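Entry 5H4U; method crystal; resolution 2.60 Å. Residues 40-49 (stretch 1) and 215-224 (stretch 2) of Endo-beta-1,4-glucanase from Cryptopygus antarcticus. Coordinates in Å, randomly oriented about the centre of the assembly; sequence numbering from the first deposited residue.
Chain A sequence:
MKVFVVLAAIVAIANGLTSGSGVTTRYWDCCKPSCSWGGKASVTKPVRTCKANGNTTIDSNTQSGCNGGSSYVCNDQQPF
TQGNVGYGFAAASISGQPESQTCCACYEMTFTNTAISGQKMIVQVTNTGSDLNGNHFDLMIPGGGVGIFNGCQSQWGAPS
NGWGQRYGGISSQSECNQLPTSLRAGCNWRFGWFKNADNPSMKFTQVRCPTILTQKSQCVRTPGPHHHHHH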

ATOM      1  N   LYS A  40       7.734 -16.186   0.227  1.00 11.47           N
ATOM      2  CA  LYS A  40       6.449 -15.973  -0.426  1.00 11.85           C
ATOM      3  C   LYS A  40       6.568 -15.809  -1.932  1.00 11.34           C
ATOM      4  O   LYS A  40       5.588 -16.018  -2.652  1.00 11.36           O
ATOM      5  CB  LYS A  40       5.755 -14.739   0.151  1.00 11.36           C
ATOM      6  CG  LYS A  40       5.408 -14.898   1.605  1.00 11.61           C
ATOM      7  CD  LYS A  40       3.999 -15.327   1.831  1.00 11.47           C
ATOM      8  CE  LYS A  40       3.653 -15.109   3.296  1.00 11.68           C
ATOM      9  NZ  LYS A  40       2.337 -14.407   3.494  1.00 11.79           N
ATOM     10  N   ALA A  41       7.726 -15.407  -2.419  1.00 11.25           N
ATOM     11  CA  ALA A  41       7.962 -15.394  -3.847  1.00 11.54           C
ATOM     12  C   ALA A  41       9.459 -15.402  -4.064  1.00 12.36           C
ATOM     13  O   ALA A  41      10.238 -15.092  -3.158  1.00 12.73           O
ATOM     14  CB  ALA A  41       7.319 -14.184  -4.521  1.00 10.95           C
ATOM     15  N   SER A  42       9.847 -15.732  -5.282  1.00 12.20           N
ATOM     16  CA  SER A  42      11.242 -15.633  -5.673  1.00 13.63           C
ATOM     17  C   SER A  42      11.642 -14.165  -5.778  1.00 13.77           C
ATOM     18  O   SER A  42      11.270 -13.480  -6.741  1.00 13.15           O
ATOM     19  CB  SER A  42      11.447 -16.341  -7.004  1.00 13.90           C
ATOM     20  OG  SER A  42      12.823 -16.405  -7.314  1.00 17.28           O
ATOM     21  N   VAL A  43      12.396 -13.675  -4.792  1.00 14.08           N
ATOM     22  CA  VAL A  43      12.772 -12.264  -4.720  1.00 14.56           C
ATOM     23  C   VAL A  43      14.192 -12.117  -4.191  1.00 15.25           C
ATOM     24  O   VAL A  43      14.755 -13.025  -3.582  1.00 16.46           O
ATOM     25  CB  VAL A  43      11.833 -11.433  -3.823  1.00 13.03           C
ATOM     26  CG1 VAL A  43      10.466 -11.284  -4.446  1.00 12.09           C
ATOM     27  CG2 VAL A  43      11.763 -12.062  -2.446  1.00 13.82           C
ATOM     28  N   THR A  44      14.748 -10.928  -4.414  1.00 15.59           N
ATOM     29  CA  THR A  44      16.069 -10.603  -3.885  1.00 17.47           C
ATOM     30  C   THR A  44      16.045 -10.579  -2.366  1.00 18.70           C
ATOM     31  O   THR A  44      16.927 -11.141  -1.708  1.00 22.40           O
ATOM     32  CB  THR A  44      16.539  -9.257  -4.428  1.00 15.63           C
ATOM     33  OG1 THR A  44      15.474  -8.314  -4.339  1.00 14.50           O
ATOM     34  CG2 THR A  44      16.977  -9.383  -5.847  1.00 15.83           C
ATOM     35  N   LYS A  45      15.040  -9.916  -1.801  1.00 16.83           N
ATOM     36  CA  LYS A  45      14.791  -9.752  -0.380  1.00 16.68           C
ATOM     37  C   LYS A  45      13.290  -9.607  -0.208  1.00 15.12           C
ATOM     38  O   LYS A  45      12.623  -9.106  -1.118  1.00 14.60           O
ATOM     39  CB  LYS A  45      15.504  -8.498   0.143  1.00 18.43           C
ATOM     40  CG  LYS A  45      16.955  -8.688   0.415  1.00 22.18           C
ATOM     41  CD  LYS A  45      17.660  -7.358   0.491  1.00 26.23           C
ATOM     42  CE  LYS A  45      17.362  -6.622   1.776  1.00 27.98           C
ATOM     43  NZ  LYS A  45      17.878  -5.228   1.673  1.00 31.15           N
ATOM     44  N   PRO A  46      12.729  -9.991   0.935  1.00 14.93           N
ATOM     45  CA  PRO A  46      11.312  -9.701   1.172  1.00 13.14           C
ATOM     46  C   PRO A  46      11.132  -8.200   1.263  1.00 12.35           C
ATOM     47  O   PRO A  46      12.099  -7.446   1.361  1.00 13.17           O
ATOM     48  CB  PRO A  46      11.019 -10.389   2.510  1.00 13.00           C
ATOM     49  CG  PRO A  46      12.154 -11.351   2.722  1.00 14.22           C
ATOM     50  CD  PRO A  46      13.334 -10.671   2.092  1.00 15.26           C
ATOM     51  N   VAL A  47       9.880  -7.753   1.241  1.00 11.63           N
ATOM     52  CA  VAL A  47       9.650  -6.326   1.411  1.00 11.22           C
ATOM     53  C   VAL A  47      10.118  -5.899   2.794  1.00 10.79           C
ATOM     54  O   VAL A  47       9.834  -6.553   3.805  1.00 11.10           O
ATOM     55  CB  VAL A  47       8.170  -5.968   1.203  1.00 11.13           C
ATOM     56  CG1 VAL A  47       7.959  -4.455   1.399  1.00 10.67           C
ATOM     57  CG2 VAL A  47       7.708  -6.398  -0.151  1.00 10.29           C
ATOM     58  N   ARG A  48      10.794  -4.761   2.836  1.00 10.57           N
ATOM     59  CA  ARG A  48      11.374  -4.227   4.061  1.00 10.81           C
ATOM     60  C   ARG A  48      10.289  -3.852   5.077  1.00 10.70           C
ATOM     61  O   ARG A  48       9.289  -3.216   4.736  1.00 10.64           O
ATOM     62  CB  ARG A  48      12.204  -2.993   3.699  1.00 10.78           C
ATOM     63  CG  ARG A  48      12.946  -2.329   4.808  1.00 10.40           C
ATOM     64  CD  ARG A  48      13.395  -0.981   4.331  1.00 10.77           C
ATOM     65  NE  ARG A  48      13.894  -0.200   5.451  1.00 12.27           N
ATOM     66  CZ  ARG A  48      13.440   0.992   5.839  1.00 12.37           C
ATOM     67  NH1 ARG A  48      12.451   1.605   5.189  1.00 11.68           N
ATOM     68  NH2 ARG A  48      13.994   1.567   6.898  1.00 12.17           N
ATOM     69  N   THR A  49      10.462  -4.271   6.324  1.00 10.53           N
ATOM     70  CA  THR A  49       9.611  -3.781   7.394  1.00 10.65           C
ATOM     71  C   THR A  49      10.440  -3.031   8.430  1.00 10.73           C
ATOM     72  O   THR A  49      11.670  -3.069   8.440  1.00 10.84           O
ATOM     73  CB  THR A  49       8.775  -4.898   8.057  1.00 10.51           C
ATOM     74  OG1 THR A  49       9.524  -6.110   8.136  1.00 10.73           O
ATOM     75  CG2 THR A  49       7.510  -5.132   7.255  1.00 10.40           C
ATOM     76  N   GLN A 215      13.815   0.578  -4.792  1.00 12.11           N
ATOM     77  CA  GLN A 215      14.838   1.074  -3.884  1.00 13.02           C
ATOM     78  C   GLN A 215      14.248   1.404  -2.519  1.00 13.35           C
ATOM     79  O   GLN A 215      14.981   1.436  -1.527  1.00 13.71           O
ATOM     80  CB  GLN A 215      15.553   2.269  -4.529  1.00 14.21           C
ATOM     81  CG  GLN A 215      16.118   3.317  -3.602  1.00 15.77           C
ATOM     82  CD  GLN A 215      15.393   4.655  -3.768  1.00 22.99           C
ATOM     83  OE1 GLN A 215      15.332   5.207  -4.882  1.00 22.53           O
ATOM     84  NE2 GLN A 215      14.829   5.181  -2.664  1.00 23.55           N
ATOM     85  N   LYS A 216      12.930   1.599  -2.445  1.00 12.79           N
ATOM     86  CA  LYS A 216      12.249   1.774  -1.172  1.00 11.99           C
ATOM     87  C   LYS A 216      11.900   0.432  -0.537  1.00 11.99           C
ATOM     88  O   LYS A 216      12.223   0.190   0.633  1.00 11.99           O
ATOM     89  CB  LYS A 216      10.988   2.603  -1.382  1.00 11.67           C
ATOM     90  CG  LYS A 216      11.227   4.086  -1.458  1.00 12.22           C
ATOM     91  CD  LYS A 216      10.129   4.778  -2.219  1.00 10.95           C
ATOM     92  CE  LYS A 216      10.517   6.200  -2.473  1.00 11.68           C
ATOM     93  NZ  LYS A 216      11.541   6.236  -3.547  1.00 13.03           N
ATOM     94  N   SER A 217      11.280  -0.472  -1.304  1.00 12.02           N
ATOM     95  CA  SER A 217      10.770  -1.709  -0.713  1.00 11.17           C
ATOM     96  C   SER A 217      11.858  -2.748  -0.510  1.00 11.26           C
ATOM     97  O   SER A 217      11.764  -3.565   0.415  1.00 11.26           O
ATOM     98  CB  SER A 217       9.684  -2.305  -1.598  1.00 11.04           C
ATOM     99  OG  SER A 217      10.248  -2.796  -2.803  1.00 10.73           O
ATOM    100  N   GLN A 218      12.881  -2.723  -1.363  1.00 11.82           N
ATOM    101  CA  GLN A 218      14.024  -3.632  -1.383  1.00 11.96           C
ATOM    102  C   GLN A 218      13.651  -5.023  -1.876  1.00 12.34           C
ATOM    103  O   GLN A 218      14.470  -5.949  -1.778  1.00 13.98           O
ATOM    104  CB  GLN A 218      14.717  -3.722  -0.020  1.00 13.17           C
ATOM    105  N   CYS A 219      12.460  -5.186  -2.457  1.00 12.09           N
ATOM    106  CA  CYS A 219      11.929  -6.478  -2.892  1.00 11.71           C
ATOM    107  C   CYS A 219      11.824  -6.491  -4.411  1.00 11.55           C
ATOM    108  O   CYS A 219      10.954  -5.826  -4.986  1.00 11.20           O
ATOM    109  CB  CYS A 219      10.577  -6.739  -2.253  1.00 11.28           C
ATOM    110  SG  CYS A 219       9.957  -8.388  -2.599  1.00 12.94           S
ATOM    111  N   VAL A 220      12.729  -7.224  -5.054  1.00 11.83           N
ATOM    112  CA  VAL A 220      12.829  -7.299  -6.508  1.00 11.95           C
ATOM    113  C   VAL A 220      12.588  -8.731  -6.960  1.00 12.13           C
ATOM    114  O   VAL A 220      13.323  -9.636  -6.559  1.00 12.65           O
ATOM    115  CB  VAL A 220      14.202  -6.812  -6.987  1.00 11.83           C
ATOM    116  CG1 VAL A 220      14.366  -7.070  -8.469  1.00 12.07           C
ATOM    117  CG2 VAL A 220      14.362  -5.347  -6.673  1.00 11.46           C
ATOM    118  N   ARG A 221      11.582  -8.939  -7.805  1.00 11.69           N
ATOM    119  CA  ARG A 221      11.353 -10.293  -8.296  1.00 12.60           C
ATOM    120  C   ARG A 221      12.558 -10.739  -9.112  1.00 13.69           C
ATOM    121  O   ARG A 221      12.905 -10.116 -10.128  1.00 13.42           O
ATOM    122  CB  ARG A 221      10.055 -10.365  -9.094  1.00 11.16           C
ATOM    123  CG  ARG A 221       8.874 -10.206  -8.204  1.00  9.82           C
ATOM    124  CD  ARG A 221       7.574 -10.098  -8.928  1.00  9.62           C
ATOM    125  NE  ARG A 221       7.194 -11.338  -9.603  1.00 10.33           N
ATOM    126  CZ  ARG A 221       6.679 -12.398  -8.992  1.00  9.93           C
ATOM    127  NH1 ARG A 221       6.512 -12.381  -7.683  1.00 10.51           N
ATOM    128  NH2 ARG A 221       6.344 -13.474  -9.680  1.00 10.23           N
ATOM    129  N   THR A 222      13.210 -11.818  -8.659  1.00 14.50           N
ATOM    130  CA  THR A 222      14.533 -12.074  -9.217  1.00 16.00           C
ATOM    131  C   THR A 222      14.669 -13.100 -10.336  1.00 18.01           C
ATOM    132  O   THR A 222      15.717 -13.110 -10.997  1.00 20.99           O
ATOM    133  CB  THR A 222      15.536 -12.465  -8.147  1.00 18.41           C
ATOM    134  OG1 THR A 222      16.846 -12.306  -8.709  1.00 21.85           O
ATOM    135  CG2 THR A 222      15.377 -13.926  -7.821  1.00 20.17           C
ATOM    136  N   PRO A 223      13.700 -13.986 -10.612  1.00 16.91           N
ATOM    137  CA  PRO A 223      13.858 -14.787 -11.833  1.00 17.04           C
ATOM    138  C   PRO A 223      13.829 -13.910 -13.046  1.00 17.32           C
ATOM    139  O   PRO A 223      14.115 -14.403 -14.147  1.00 17.34           O
ATOM    140  CB  PRO A 223      12.655 -15.739 -11.823  1.00 16.81           C
ATOM    141  CG  PRO A 223      12.000 -15.581 -10.510  1.00 17.31           C
ATOM    142  CD  PRO A 223      12.684 -14.536  -9.706  1.00 16.06           C
ATOM    143  N   GLY A 224      13.547 -12.618 -12.857  1.00 15.94           N
ATOM    144  CA  GLY A 224      13.329 -11.668 -13.915  1.00 14.76           C
ATOM    145  C   GLY A 224      11.844 -11.376 -13.862  1.00 15.93           C
ATOM    146  O   GLY A 224      11.201 -11.643 -12.844  1.00 15.09           O
TER
HETATM  147  O   HOH W   1      10.880   0.717   3.065  1.00 11.13           O

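What holds the beginning of stretch 1 against the tail of stretch 2? Lys-40 stays out of reach, so contact starts at Ala-41, whose CB points toward the other stretch and lies 3.7 Å from NH1 of Arg-221, a methyl resting obliquely by the guanidinium. Ser-42 follows with a firmer hold. Its carbonyl O accepts a hydrogen bond from Thr-222 N at 3.2 Å, and the same O receives a CA-H...O contact from Arg-221 CA at 3.5 Å. The CA-to-CB bond of Ser-42 points sideways, and its OG sits 3.0 Å from CD of Pro-223 and 3.6 Å from CG2 of Thr-222.

How do the backbones line up around Val-43? Neither segment is a regular strand here, yet Val-43 and Arg-221 form a single beta bridge, their CA atoms 4.3 Å apart. Two hydrogen bonds flank Val-43: the one from Thr-222 N to Ser-42 O, and one from Thr-44 N to Val-220 O at 2.9 Å. Stretch 1 thus uses the carbonyl before Val-43 and the amide after it, while stretch 2 answers with the amide after Arg-221 and the carbonyl before it, the pattern of an antiparallel pairing. Val-43 CA also approaches Val-220 O at 3.3 Å in a CA-H...O contact. The valine side chain turns to apolar company, with CG1 3.5 Å from SG of Cys-219; that cysteine is bonded covalently to a group elsewhere in the structure.

Why does the pairing not simply continue past Thr-44? Here a side chain takes a part that a backbone carbonyl would play in a regular ladder: Val-220 N donates to Thr-44 OG1 at 3.0 Å, in place of Thr-44 O, which lies 6.6 Å from Val-220 N. With chi1 in the p well, Thr-44 places its OG1 within reach of that amide, so both the N and the O of Val-220 are engaged by the same threonine. Lys-45 keeps a looser link, its carbonyl O receiving a CA-H...O contact from Cys-219 CA at 3.2 Å. Its side chain passes Gln-218, with CB 3.4 Å from the Gln-218 carbonyl O and NZ 3.9 Å from CB, the last side-chain atom modelled for that glutamine.

What anchors the far end, where stretch 2 leaves its helix? The CA-to-CB bond of Pro-46 points away from stretch 2, and Val-47 then closes over the buried cysteine, its CG2 3.6 Å from CB of Cys-219. The helix ends at Ser-217, and Gln-218, with positive phi, turns the chain out of it. Ser-217 OG supports this turn by accepting a hydrogen bond from Cys-219 N at 3.3 Å, while the Ser-217 carbonyl O accepts one across the interface from Arg-48 N at 2.9 Å. The Arg-48 side chain starts toward stretch 2 but its end leads away; even so, a water links it back, accepting from Arg-48 NH1 at 2.8 Å and donating to Lys-216 O at 2.8 Å. Thr-49, pointing away, makes no contact.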